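Local coordinates for protein precorrin-6Y C5,15-methyltransferase (Decarboxylating) (Geobacter metallireducens, PDB 3E05) that probably transfers methyl groups from S-adenosylmethionine to a precorrin during cobalamin biosynthesis, this chain being the C-terminal domain of the longer enzyme, at residues 45-50 against 110-115; 34-39 against 137-142; 169-174 against 182-187; 27-32 against 52-57. All coordinates share one frame; numbering follows the deposited sequence. Where two conformers were deposited one is given.

Interaction 1: residues 45-50 against 110-115; sequences WDIGAG and DRVFIG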
loop_
_atom_site.group_PDB
_atom_site.type_symbol
_atom_site.label_atom_id
_atom_site.label_comp_id
_atom_site.label_asym_id
_atom_site.label_seq_id
_atom_site.Cartn_x
_atom_site.Cartn_y
_atom_site.Cartn_z
ATOM N N TRP D 45 -24.058 10.705 -14.972
ATOM C CA TRP D 45 -23.822 9.608 -15.915
ATOM C C TRP D 45 -22.822 8.587 -15.332
ATOM O O TRP D 45 -21.780 8.987 -14.807
ATOM C CB TRP D 45 -23.234 10.136 -17.223
ATOM C CG TRP D 45 -24.066 11.126 -18.017
ATOM C CD1 TRP D 45 -25.381 11.468 -17.824
ATOM C CD2 TRP D 45 -23.631 11.852 -19.172
ATOM N NE1 TRP D 45 -25.776 12.395 -18.770
ATOM C CE2 TRP D 45 -24.729 12.631 -19.621
ATOM C CE3 TRP D 45 -22.418 11.929 -19.865
ATOM C CZ2 TRP D 45 -24.643 13.482 -20.730
ATOM C CZ3 TRP D 45 -22.332 12.788 -20.970
ATOM C CH2 TRP D 45 -23.438 13.542 -21.390
ATOM N N ASP D 46 -23.139 7.294 -15.428
ATOM C CA ASP D 46 -22.216 6.225 -15.064
ATOM C C ASP D 46 -21.889 5.477 -16.366
ATOM O O ASP D 46 -22.646 4.608 -16.818
ATOM C CB ASP D 46 -22.847 5.324 -13.990
ATOM C CG ASP D 46 -21.990 4.114 -13.600
ATOM O OD1 ASP D 46 -20.862 3.890 -14.117
ATOM O OD2 ASP D 46 -22.470 3.363 -12.724
ATOM N N ILE D 47 -20.759 5.852 -16.970
ATOM C CA ILE D 47 -20.311 5.268 -18.233
ATOM C C ILE D 47 -19.494 3.988 -18.049
ATOM O O ILE D 47 -18.432 4.003 -17.407
ATOM C CB ILE D 47 -19.528 6.293 -19.063
ATOM C CG1 ILE D 47 -20.419 7.510 -19.350
ATOM C CG2 ILE D 47 -19.009 5.658 -20.375
ATOM C CD1 ILE D 47 -19.677 8.715 -19.858
ATOM N N GLY D 48 -20.000 2.890 -18.611
ATOM C CA GLY D 48 -19.407 1.568 -18.432
ATOM C C GLY D 48 -19.783 1.062 -17.057
ATOM O O GLY D 48 -18.910 0.770 -16.230
ATOM N N ALA D 49 -21.086 0.939 -16.818
ATOM C CA ALA D 49 -21.617 0.702 -15.463
ATOM C C ALA D 49 -21.242 -0.637 -14.831
ATOM O O ALA D 49 -21.146 -0.735 -13.601
ATOM C CB ALA D 49 -23.116 0.930 -15.421
ATOM N N GLY D 50 -21.009 -1.653 -15.660
ATOM C CA GLY D 50 -20.580 -2.967 -15.176
ATOM C C GLY D 50 -21.722 -3.664 -14.478
ATOM O O GLY D 50 -22.629 -4.160 -15.127
ATOM N N ASP D 110 -24.243 16.743 -14.168
ATOM C CA ASP D 110 -23.498 17.432 -13.141
ATOM C C ASP D 110 -22.274 16.589 -12.761
ATOM O O ASP D 110 -21.267 17.126 -12.329
ATOM C CB ASP D 110 -24.359 17.608 -11.897
ATOM C CG ASP D 110 -25.536 18.549 -12.132
ATOM O OD1 ASP D 110 -25.284 19.749 -12.291
ATOM O OD2 ASP D 110 -26.692 18.080 -12.138
ATOM N N ARG D 111 -22.408 15.273 -12.891
ATOM C CA ARG D 111 -21.440 14.316 -12.339
ATOM C C ARG D 111 -21.285 13.194 -13.360
ATOM O O ARG D 111 -22.277 12.672 -13.866
ATOM C CB ARG D 111 -21.941 13.759 -10.997
ATOM C CG ARG D 111 -22.110 14.769 -9.877
ATOM C CD ARG D 111 -20.805 15.481 -9.566
ATOM N NE ARG D 111 -20.897 16.351 -8.399
ATOM C CZ ARG D 111 -21.171 17.655 -8.446
ATOM N NH1 ARG D 111 -21.401 18.266 -9.608
ATOM N NH2 ARG D 111 -21.233 18.352 -7.318
ATOM N N VAL D 112 -20.045 12.858 -13.721
ATOM C CA VAL D 112 -19.838 11.718 -14.584
ATOM C C VAL D 112 -18.788 10.813 -13.969
ATOM O O VAL D 112 -17.707 11.283 -13.605
ATOM C CB VAL D 112 -19.407 12.120 -16.009
ATOM C CG1 VAL D 112 -19.100 10.884 -16.824
ATOM C CG2 VAL D 112 -20.507 12.917 -16.707
ATOM N N PHE D 113 -19.149 9.548 -13.812
ATOM C CA PHE D 113 -18.205 8.503 -13.446
ATOM C C PHE D 113 -17.940 7.669 -14.686
ATOM O O PHE D 113 -18.865 7.240 -15.370
ATOM C CB PHE D 113 -18.707 7.620 -12.299
ATOM C CG PHE D 113 -17.775 6.470 -11.985
ATOM C CD1 PHE D 113 -16.471 6.725 -11.529
ATOM C CD2 PHE D 113 -18.171 5.144 -12.191
ATOM C CE1 PHE D 113 -15.577 5.652 -11.245
ATOM C CE2 PHE D 113 -17.291 4.080 -11.902
ATOM C CZ PHE D 113 -15.988 4.347 -11.423
ATOM N N ILE D 114 -16.663 7.492 -15.009
ATOM C CA ILE D 114 -16.273 6.631 -16.104
ATOM C C ILE D 114 -15.621 5.362 -15.541
ATOM O O ILE D 114 -14.461 5.384 -15.094
ATOM C CB ILE D 114 -15.321 7.377 -17.081
ATOM C CG1 ILE D 114 -15.993 8.662 -17.598
ATOM C CG2 ILE D 114 -14.890 6.469 -18.216
ATOM C CD1 ILE D 114 -15.037 9.684 -18.171
ATOM N N GLY D 115 -16.385 4.275 -15.533
ATOM C CA GLY D 115 -15.933 2.967 -15.020
ATOM C C GLY D 115 -15.389 2.044 -16.110
ATOM O O GLY D 115 -14.705 1.056 -15.817
HETATM O O HOH W 1 -16.996 -1.072 -16.385
#

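Interaction 2: residues 34-39 against 137-142; sequences SKLRLQ and VIVLNA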
loop_
_atom_site.group_PDB
_atom_site.type_symbol
_atom_site.label_atom_id
_atom_site.label_comp_id
_atom_site.label_asym_id
_atom_site.label_seq_id
_atom_site.Cartn_x
_atom_site.Cartn_y
_atom_site.Cartn_z
ATOM N N SER D 34 -17.409 9.561 -2.588
ATOM C CA SER D 34 -16.812 10.722 -1.926
ATOM C C SER D 34 -16.218 11.720 -2.922
ATOM O O SER D 34 -16.540 12.906 -2.880
ATOM C CB SER D 34 -15.717 10.261 -0.947
ATOM O OG SER D 34 -15.535 11.184 0.100
ATOM N N LYS D 35 -15.379 11.222 -3.824
ATOM C CA LYS D 35 -14.709 12.058 -4.820
ATOM C C LYS D 35 -15.715 12.683 -5.806
ATOM O O LYS D 35 -15.484 13.773 -6.341
ATOM C CB LYS D 35 -13.643 11.253 -5.588
ATOM C CG LYS D 35 -12.395 10.817 -4.745
ATOM C CD LYS D 35 -11.656 11.989 -4.096
ATOM C CE LYS D 35 -10.506 11.470 -3.216
ATOM N NZ LYS D 35 -9.741 12.566 -2.620
ATOM N N LEU D 36 -16.835 11.999 -6.031
ATOM C CA LEU D 36 -17.888 12.538 -6.904
ATOM C C LEU D 36 -18.626 13.764 -6.340
ATOM O O LEU D 36 -19.341 14.431 -7.086
ATOM C CB LEU D 36 -18.885 11.455 -7.292
ATOM C CG LEU D 36 -18.441 10.523 -8.431
ATOM C CD1 LEU D 36 -19.200 9.217 -8.400
ATOM C CD2 LEU D 36 -18.635 11.231 -9.789
ATOM N N ARG D 37 -18.447 14.048 -5.048
ATOM C CA ARG D 37 -19.046 15.223 -4.383
ATOM C C ARG D 37 -20.550 15.328 -4.677
ATOM O O ARG D 37 -21.018 16.313 -5.246
ATOM C CB ARG D 37 -18.339 16.520 -4.797
ATOM C CG ARG D 37 -16.944 16.699 -4.244
ATOM C CD ARG D 37 -16.228 17.847 -4.946
ATOM N NE ARG D 37 -17.043 19.057 -5.015
ATOM C CZ ARG D 37 -16.841 20.057 -5.872
ATOM N NH1 ARG D 37 -15.844 20.002 -6.754
ATOM N NH2 ARG D 37 -17.646 21.114 -5.849
ATOM N N LEU D 38 -21.275 14.277 -4.327
ATOM C CA LEU D 38 -22.694 14.158 -4.627
ATOM C C LEU D 38 -23.559 15.000 -3.692
ATOM O O LEU D 38 -23.255 15.169 -2.518
ATOM C CB LEU D 38 -23.129 12.687 -4.559
ATOM C CG LEU D 38 -22.444 11.700 -5.524
ATOM C CD1 LEU D 38 -23.090 10.313 -5.388
ATOM C CD2 LEU D 38 -22.475 12.157 -6.967
ATOM N N GLN D 39 -24.634 15.543 -4.240
ATOM C CA GLN D 39 -25.688 16.140 -3.436
ATOM C C GLN D 39 -26.989 15.765 -4.124
ATOM O O GLN D 39 -26.970 15.397 -5.292
ATOM C CB GLN D 39 -25.515 17.659 -3.304
ATOM C CG GLN D 39 -25.127 18.385 -4.569
ATOM C CD GLN D 39 -24.714 19.831 -4.314
ATOM O OE1 GLN D 39 -23.575 20.116 -3.935
ATOM N NE2 GLN D 39 -25.644 20.751 -4.534
ATOM N N VAL D 137 -18.211 17.596 -11.870
ATOM C CA VAL D 137 -17.087 16.758 -11.422
ATOM C C VAL D 137 -17.070 15.503 -12.287
ATOM O O VAL D 137 -18.109 14.875 -12.487
ATOM C CB VAL D 137 -17.190 16.341 -9.902
ATOM C CG1 VAL D 137 -15.952 15.494 -9.444
ATOM C CG2 VAL D 137 -17.382 17.555 -9.001
ATOM N N ILE D 138 -15.900 15.160 -12.827
ATOM C CA ILE D 138 -15.691 13.873 -13.494
ATOM C C ILE D 138 -14.768 13.011 -12.628
ATOM O O ILE D 138 -13.727 13.483 -12.168
ATOM C CB ILE D 138 -15.039 14.030 -14.882
ATOM C CG1 ILE D 138 -15.842 14.996 -15.771
ATOM C CG2 ILE D 138 -14.862 12.670 -15.566
ATOM C CD1 ILE D 138 -15.043 15.526 -16.942
ATOM N N VAL D 139 -15.146 11.757 -12.431
ATOM C CA VAL D 139 -14.304 10.775 -11.728
ATOM C C VAL D 139 -14.132 9.545 -12.629
ATOM O O VAL D 139 -15.059 9.127 -13.339
ATOM C CB VAL D 139 -14.872 10.439 -10.329
ATOM C CG1 VAL D 139 -14.041 9.321 -9.597
ATOM C CG2 VAL D 139 -14.921 11.713 -9.472
ATOM N N LEU D 140 -12.913 9.018 -12.650
ATOM C CA LEU D 140 -12.619 7.779 -13.367
ATOM C C LEU D 140 -11.820 6.878 -12.471
ATOM O O LEU D 140 -10.966 7.333 -11.718
ATOM C CB LEU D 140 -11.786 8.003 -14.631
ATOM C CG LEU D 140 -12.116 9.038 -15.686
ATOM C CD1 LEU D 140 -11.483 10.345 -15.303
ATOM C CD2 LEU D 140 -11.576 8.557 -17.017
ATOM N N ASN D 141 -12.106 5.583 -12.547
ATOM C CA ASN D 141 -11.269 4.596 -11.861
ATOM C C ASN D 141 -10.406 3.869 -12.886
ATOM O O ASN D 141 -10.914 3.253 -13.837
ATOM C CB ASN D 141 -12.101 3.595 -11.059
ATOM C CG ASN D 141 -12.675 4.186 -9.758
ATOM O OD1 ASN D 141 -13.301 3.466 -8.998
ATOM N ND2 ASN D 141 -12.439 5.458 -9.496
ATOM N N ALA D 142 -9.096 3.962 -12.718
ATOM C CA ALA D 142 -8.171 3.344 -13.671
ATOM C C ALA D 142 -7.384 2.256 -12.966
ATOM O O ALA D 142 -6.907 2.482 -11.858
ATOM C CB ALA D 142 -7.242 4.378 -14.221
#

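Interaction 3: residues 169-174 against 182-187; sequences VAKTKG and ESHNPV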
loop_
_atom_site.group_PDB
_atom_site.type_symbol
_atom_site.label_atom_id
_atom_site.label_comp_id
_atom_site.label_asym_id
_atom_site.label_seq_id
_atom_site.Cartn_x
_atom_site.Cartn_y
_atom_site.Cartn_z
ATOM N N VAL D 169 -6.037 -1.426 -0.702
ATOM C CA VAL D 169 -6.820 -2.005 0.400
ATOM C C VAL D 169 -6.372 -3.447 0.632
ATOM O O VAL D 169 -6.328 -4.243 -0.310
ATOM C CB VAL D 169 -8.339 -2.004 0.049
ATOM C CG1 VAL D 169 -9.144 -2.757 1.113
ATOM C CG2 VAL D 169 -8.873 -0.554 -0.158
ATOM N N ALA D 170 -6.034 -3.794 1.875
ATOM C CA ALA D 170 -5.814 -5.206 2.242
ATOM C C ALA D 170 -6.772 -5.545 3.353
ATOM O O ALA D 170 -6.887 -4.779 4.296
ATOM C CB ALA D 170 -4.402 -5.429 2.704
ATOM N N LYS D 171 -7.458 -6.680 3.242
ATOM C CA LYS D 171 -8.483 -7.081 4.215
ATOM C C LYS D 171 -8.239 -8.471 4.778
ATOM O O LYS D 171 -7.777 -9.353 4.067
ATOM C CB LYS D 171 -9.850 -7.143 3.548
ATOM C CG LYS D 171 -10.488 -5.831 3.240
ATOM C CD LYS D 171 -11.993 -6.029 3.190
ATOM C CE LYS D 171 -12.420 -6.760 1.936
ATOM N NZ LYS D 171 -13.840 -6.501 1.658
ATOM N N THR D 172 -8.615 -8.679 6.031
ATOM C CA THR D 172 -8.605 -10.031 6.593
ATOM C C THR D 172 -9.886 -10.771 6.242
ATOM O O THR D 172 -10.944 -10.157 6.086
ATOM C CB THR D 172 -8.459 -10.031 8.117
ATOM O OG1 THR D 172 -9.497 -9.232 8.692
ATOM C CG2 THR D 172 -7.094 -9.488 8.536
ATOM N N LYS D 173 -9.790 -12.091 6.120
ATOM C CA LYS D 173 -10.945 -12.963 6.291
ATOM C C LYS D 173 -10.519 -14.367 6.710
ATOM O O LYS D 173 -9.412 -14.567 7.209
ATOM C CB LYS D 173 -11.766 -13.025 5.002
ATOM C CG LYS D 173 -11.172 -13.926 3.931
ATOM C CD LYS D 173 -11.910 -13.775 2.612
ATOM C CE LYS D 173 -11.771 -15.024 1.755
ATOM N NZ LYS D 173 -12.715 -16.095 2.177
ATOM N N GLY D 174 -11.406 -15.335 6.503
ATOM C CA GLY D 174 -11.508 -16.476 7.393
ATOM C C GLY D 174 -12.517 -16.258 8.503
ATOM O O GLY D 174 -13.614 -15.753 8.267
ATOM N N GLU D 182 -5.398 -10.088 2.747
ATOM C CA GLU D 182 -5.390 -10.284 1.320
ATOM C C GLU D 182 -5.563 -8.923 0.661
ATOM O O GLU D 182 -6.469 -8.188 1.009
ATOM C CB GLU D 182 -6.513 -11.235 0.903
ATOM C CG GLU D 182 -6.527 -12.529 1.699
ATOM C CD GLU D 182 -7.389 -13.587 1.049
ATOM O OE1 GLU D 182 -6.930 -14.212 0.067
ATOM O OE2 GLU D 182 -8.527 -13.788 1.517
ATOM N N SER D 183 -4.688 -8.615 -0.289
ATOM C CA SER D 183 -4.690 -7.334 -0.980
ATOM C C SER D 183 -5.617 -7.373 -2.170
ATOM O O SER D 183 -5.671 -8.355 -2.914
ATOM C CB SER D 183 -3.279 -6.991 -1.490
ATOM O OG SER D 183 -2.386 -6.808 -0.413
ATOM N N HIS D 184 -6.357 -6.288 -2.338
ATOM C CA HIS D 184 -7.013 -5.997 -3.608
ATOM C C HIS D 184 -5.953 -5.397 -4.505
ATOM O O HIS D 184 -4.943 -4.882 -4.029
ATOM C CB HIS D 184 -8.101 -4.940 -3.421
ATOM C CG HIS D 184 -9.296 -5.410 -2.660
ATOM N ND1 HIS D 184 -10.110 -4.549 -1.955
ATOM C CD2 HIS D 184 -9.836 -6.642 -2.516
ATOM C CE1 HIS D 184 -11.098 -5.230 -1.403
ATOM N NE2 HIS D 184 -10.957 -6.503 -1.731
ATOM N N ASN D 185 -6.194 -5.420 -5.809
ATOM C CA ASN D 185 -5.310 -4.723 -6.719
ATOM C C ASN D 185 -5.482 -3.212 -6.564
ATOM O O ASN D 185 -6.551 -2.764 -6.132
ATOM C CB ASN D 185 -5.571 -5.194 -8.146
ATOM C CG ASN D 185 -5.120 -6.630 -8.365
ATOM O OD1 ASN D 185 -4.365 -7.200 -7.563
ATOM N ND2 ASN D 185 -5.594 -7.228 -9.439
ATOM N N PRO D 186 -4.421 -2.421 -6.854
ATOM C CA PRO D 186 -4.587 -1.000 -6.582
ATOM C C PRO D 186 -5.566 -0.369 -7.567
ATOM O O PRO D 186 -5.711 -0.850 -8.701
ATOM C CB PRO D 186 -3.197 -0.399 -6.806
ATOM C CG PRO D 186 -2.294 -1.533 -7.184
ATOM C CD PRO D 186 -3.103 -2.745 -7.436
ATOM N N VAL D 187 -6.252 0.675 -7.125
ATOM C CA VAL D 187 -7.103 1.434 -8.038
ATOM C C VAL D 187 -6.697 2.896 -8.007
ATOM O O VAL D 187 -6.485 3.494 -6.945
ATOM C CB VAL D 187 -8.649 1.269 -7.743
ATOM C CG1 VAL D 187 -9.495 2.005 -8.790
ATOM C CG2 VAL D 187 -9.069 -0.202 -7.696
HETATM O O HOH W 2 -7.089 -1.423 -3.630
#

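Interaction 4: residues 27-32 against 52-57; sequences EVRAVT and ASVSIE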
loop_
_atom_site.group_PDB
_atom_site.type_symbol
_atom_site.label_atom_id
_atom_site.label_comp_id
_atom_site.label_asym_id
_atom_site.label_seq_id
_atom_site.Cartn_x
_atom_site.Cartn_y
_atom_site.Cartn_z
ATOM N N GLU D 27 -14.885 -0.702 -0.702
ATOM C CA GLU D 27 -14.048 0.364 -0.162
ATOM C C GLU D 27 -13.757 1.463 -1.178
ATOM O O GLU D 27 -13.990 2.659 -0.904
ATOM C CB GLU D 27 -12.759 -0.225 0.410
ATOM C CG GLU D 27 -12.991 -1.268 1.536
ATOM C CD GLU D 27 -13.297 -2.682 1.040
ATOM O OE1 GLU D 27 -13.279 -2.970 -0.190
ATOM O OE2 GLU D 27 -13.581 -3.523 1.909
ATOM N N VAL D 28 -13.291 1.039 -2.355
ATOM C CA VAL D 28 -12.980 1.915 -3.483
ATOM C C VAL D 28 -14.260 2.618 -3.990
ATOM O O VAL D 28 -14.231 3.778 -4.339
ATOM C CB VAL D 28 -12.246 1.123 -4.600
ATOM C CG1 VAL D 28 -12.349 1.821 -5.946
ATOM C CG2 VAL D 28 -10.775 0.925 -4.223
ATOM N N ARG D 29 -15.376 1.904 -3.979
ATOM C CA ARG D 29 -16.671 2.486 -4.319
ATOM C C ARG D 29 -16.993 3.678 -3.412
ATOM O O ARG D 29 -17.383 4.709 -3.890
ATOM C CB ARG D 29 -17.769 1.426 -4.204
ATOM C CG ARG D 29 -19.079 1.783 -4.892
ATOM C CD ARG D 29 -20.133 0.717 -4.579
ATOM N NE ARG D 29 -19.662 -0.637 -4.872
ATOM C CZ ARG D 29 -19.913 -1.707 -4.114
ATOM N NH1 ARG D 29 -20.632 -1.596 -3.005
ATOM N NH2 ARG D 29 -19.433 -2.898 -4.456
ATOM N N ALA D 30 -16.843 3.502 -2.103
ATOM C CA ALA D 30 -17.081 4.575 -1.125
ATOM C C ALA D 30 -16.196 5.789 -1.408
ATOM O O ALA D 30 -16.693 6.905 -1.480
ATOM C CB ALA D 30 -16.857 4.077 0.288
ATOM N N VAL D 31 -14.892 5.564 -1.612
ATOM C CA VAL D 31 -13.971 6.669 -1.949
ATOM C C VAL D 31 -14.385 7.357 -3.269
ATOM O O VAL D 31 -14.364 8.585 -3.367
ATOM C CB VAL D 31 -12.493 6.176 -2.075
ATOM C CG1 VAL D 31 -11.547 7.357 -2.304
ATOM C CG2 VAL D 31 -12.068 5.401 -0.823
ATOM N N THR D 32 -14.788 6.559 -4.247
ATOM C CA THR D 32 -15.252 7.076 -5.566
ATOM C C THR D 32 -16.465 8.014 -5.395
ATOM O O THR D 32 -16.476 9.140 -5.923
ATOM C CB THR D 32 -15.581 5.909 -6.517
ATOM O OG1 THR D 32 -14.395 5.164 -6.781
ATOM C CG2 THR D 32 -16.174 6.378 -7.851
ATOM N N ALA D 52 -23.262 -1.884 -12.056
ATOM C CA ALA D 52 -23.947 -0.667 -11.616
ATOM C C ALA D 52 -23.889 -0.406 -10.116
ATOM O O ALA D 52 -24.700 0.354 -9.600
ATOM C CB ALA D 52 -25.418 -0.586 -12.168
ATOM N N SER D 53 -22.886 -0.968 -9.431
ATOM C CA SER D 53 -22.760 -0.780 -7.980
ATOM C C SER D 53 -22.538 0.684 -7.591
ATOM O O SER D 53 -23.043 1.134 -6.561
ATOM C CB SER D 53 -21.669 -1.683 -7.387
ATOM O OG SER D 53 -20.378 -1.253 -7.774
ATOM N N VAL D 54 -21.794 1.422 -8.418
ATOM C CA VAL D 54 -21.574 2.856 -8.209
ATOM C C VAL D 54 -22.892 3.600 -8.373
ATOM O O VAL D 54 -23.278 4.368 -7.496
ATOM C CB VAL D 54 -20.503 3.433 -9.165
ATOM C CG1 VAL D 54 -20.284 4.944 -8.928
ATOM C CG2 VAL D 54 -19.172 2.646 -9.005
ATOM N N SER D 55 -23.581 3.340 -9.482
ATOM C CA SER D 55 -24.910 3.919 -9.756
ATOM C C SER D 55 -25.892 3.661 -8.627
ATOM O O SER D 55 -26.631 4.562 -8.234
ATOM C CB SER D 55 -25.484 3.322 -11.039
ATOM O OG SER D 55 -25.017 4.033 -12.156
ATOM N N ILE D 56 -25.868 2.444 -8.095
ATOM C CA ILE D 56 -26.834 2.029 -7.075
ATOM C C ILE D 56 -26.609 2.740 -5.737
ATOM O O ILE D 56 -27.545 3.282 -5.151
ATOM C CB ILE D 56 -26.872 0.495 -6.930
ATOM C CG1 ILE D 56 -27.613 -0.116 -8.125
ATOM C CG2 ILE D 56 -27.513 0.060 -5.623
ATOM C CD1 ILE D 56 -27.444 -1.609 -8.231
ATOM N N GLU D 57 -25.369 2.764 -5.258
ATOM C CA GLU D 57 -25.073 3.524 -4.031
ATOM C C GLU D 57 -25.176 5.058 -4.198
ATOM O O GLU D 57 -25.632 5.756 -3.290
ATOM C CB GLU D 57 -23.744 3.059 -3.400
ATOM C CG GLU D 57 -23.853 1.654 -2.798
ATOM C CD GLU D 57 -22.629 1.227 -2.036
ATOM O OE1 GLU D 57 -21.691 2.038 -1.896
ATOM O OE2 GLU D 57 -22.591 0.069 -1.583
#

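Interaction 1: residues 45-50 against 110-115
Val112 puts one methyl on each of two side chains of strand 43-47: its CG1 meets CD1 of Ile47 at 3.8 Å, and its CG2 lies 3.8 Å from CE3 of Trp45. The two strands are parallel central neighbours in the Rossmann-like sheet of class I S-adenosylmethionine-dependent methyltransferases. Helix 121-131 covers this face through Ile124 and Val128, and the indole runs away to bond Pro107 O through NE1. An alanine in place of Val112 would probably open a gap where the two valine methyls meet Ile47 CD1 and the Trp45 ring. On the other face Asp46 and Phe113 lie side by side, chi1 of 176° in each sending both CG atoms the same way, anti to the backbone N. Asp46 OD1 stands at the ring edge, 3.5 Å from Phe113 CD2, while OD2 is held by Ser55. Between the faces runs a regular parallel ladder, Trp45 N to Arg111 O, Phe113 N to Trp45 O and Ile47 N to Phe113 O. Past it, Gly48 to Gly50 form the glycine-rich turn that in this family probably borders the cofactor site, and Gly50 N bonds Glu71. Gly115 N closes the ladder on Ile47 O at 2.8 Å, and a water donates to Gly48 O at 2.7 Å.

Interaction 2: residues 34-39 against 137-142
Leu36 lays its branched end against Val139, the two side chains meeting at a slant: CD2 of Leu36 is 3.8 Å from CG2 of Val139, and CG of Leu36 lies 3.9 Å from that same methyl. With CG anti to the carbonyl carbon (chi1 -80°), the leucine reaches the strand although its CB does not face it directly. An alanine here would probably remove the leucine's part of the cover over CB and CG2 of Val139 and open a gap between the helix end and the sheet. CG2 of Val139 also sits 3.8 Å from Lys35 O, and CG1 of Val137 approaches that carbonyl oxygen to 3.6 Å, so the backbone at the helix end rests on both valines. The contact belongs to the Rossmann-like alpha/beta/alpha sandwich: Val137 and Val139 face the end of helix 26-35, whereas Ile138 and Leu140 of the same strand face helix 145-157. Arg37 is the first residue here to leave helical angles, with a positive phi of 50°, and its backbone N bonds Ser34 O. Its side chain crosses that of Val137 at about a right angle, with CG2 of Val137 over one face of the guanidinium and 3.7 Å from NH1 of Arg37. The carbonyl oxygen of Arg37 is taken by Arg111 NH2 from the next strand, and Leu36 O receives a weak bond from Arg111 NE. Lys35 packs its CB 4.1 Å from Val139 CG2, then carries NZ away to salt bridges with Glu163 and with Glu27 of the second subunit.

Interaction 3: residues 169-174 against 182-187
Lys171 and Glu182 form a hydrogen-bonded antiparallel pair: Glu182 N donates to Lys171 O at 2.8 Å in an almost straight bond (178°), and Lys171 N returns one to Glu182 O at 2.9 Å. A third bond, His184 N to Val169 O at 2.9 Å, closes the other side of the non-hydrogen-bonded pair Ala170 and Ser183. One step on, a water accepts weakly from Val169 N and donates to Asn185 O at 2.9 Å, bridging the two chains beside the break in strand 180-193. Above the Lys171 face the imidazole of His184 lies alongside Val169, its ND1 3.7 Å from CG1 of the valine. The Lys171 chain crosses at a slant, CE 3.9 Å from His184 CE1, on its way to a salt bridge between NZ and Glu27. Poorly ordered Lys173 offers Glu182 methylene groups, CE lying 3.5 Å from OE2, with the charged atoms not in contact. This is the arm of a long beta hairpin, strands 161-173 and 180-193, reaching beyond the Rossmann-like core. Glu27 of helix 26-35 packs on Val169 and His184, an antiparallel strand of the second subunit pairs with Ala170 and Lys171, and Ser183 OG bonds His184 O of the third subunit.

Interaction 4: residues 27-32 against 52-57
Ser53, first residue of its helix after the N-cap Ala52, spreads under the arginine of the other helix: its CB lies over one face of the Arg29 guanidinium, 3.4 Å from NE, and its OG stands 3.1 Å from that nitrogen. The Arg29 chain, here one of two deposited conformers, leaves with CG anti to the backbone N and bends at chi3 (-52°), which brings NE round to the serine. Its CD passes 3.5 Å from Ser53 O. Val54 supplies the apolar part, CG2 at 4.2 Å from Arg29 CG and CG1 loosely near Thr32 CG2; the same valine also leans on Phe113. Ile56 turns to helix 74-86. One turn after Ser53, Glu57 closes the contact with a salt bridge, its OE2 2.9 Å from Arg29 NH1. The carboxylate lies at the guanidinium edge, yet the two planes stand 81° apart, so NH1 meets OE2 from above the carboxylate plane. OE1 of Glu57 lies 3.4 Å from Arg29 CD. This buried ion pair has further partners: Asp13 and Thr24 O take Arg29 NH2, Ile11 O takes NH1, and Ile11 N bonds OE2, tying in the N-terminal segment. The axes of 27-32 and 53-57 cross at -56°, 10.3 Å apart, where the helix following the glycine-rich turn of a Rossmann-like methyltransferase meets the N-terminal helix 26-35 over the same face of the sheet.

In the fold
Interactions 1, 2 and 4 are buried and adjoin one another, whereas interaction 3 lies about 20 Å from the chain centre (centre to centre) on a partly exposed arm. Interactions 1 and 2 use neighbouring strands of the sheet, 111-114 and 137-142; the first joins strand to strand by backbone bonds, the second lays a helix end on valines. Interactions 2 and 4 both use helix 26-35, but 4 relies on a buried ion pair. Phe113 of interaction 1 touches Thr32 and Val54 of interaction 4, and Asp46 bonds Ser55. Glu27 joins interaction 4 to Lys171 of interaction 3. Interactions 2, 3 and 4 touch the second subunit; interaction 1 touches none.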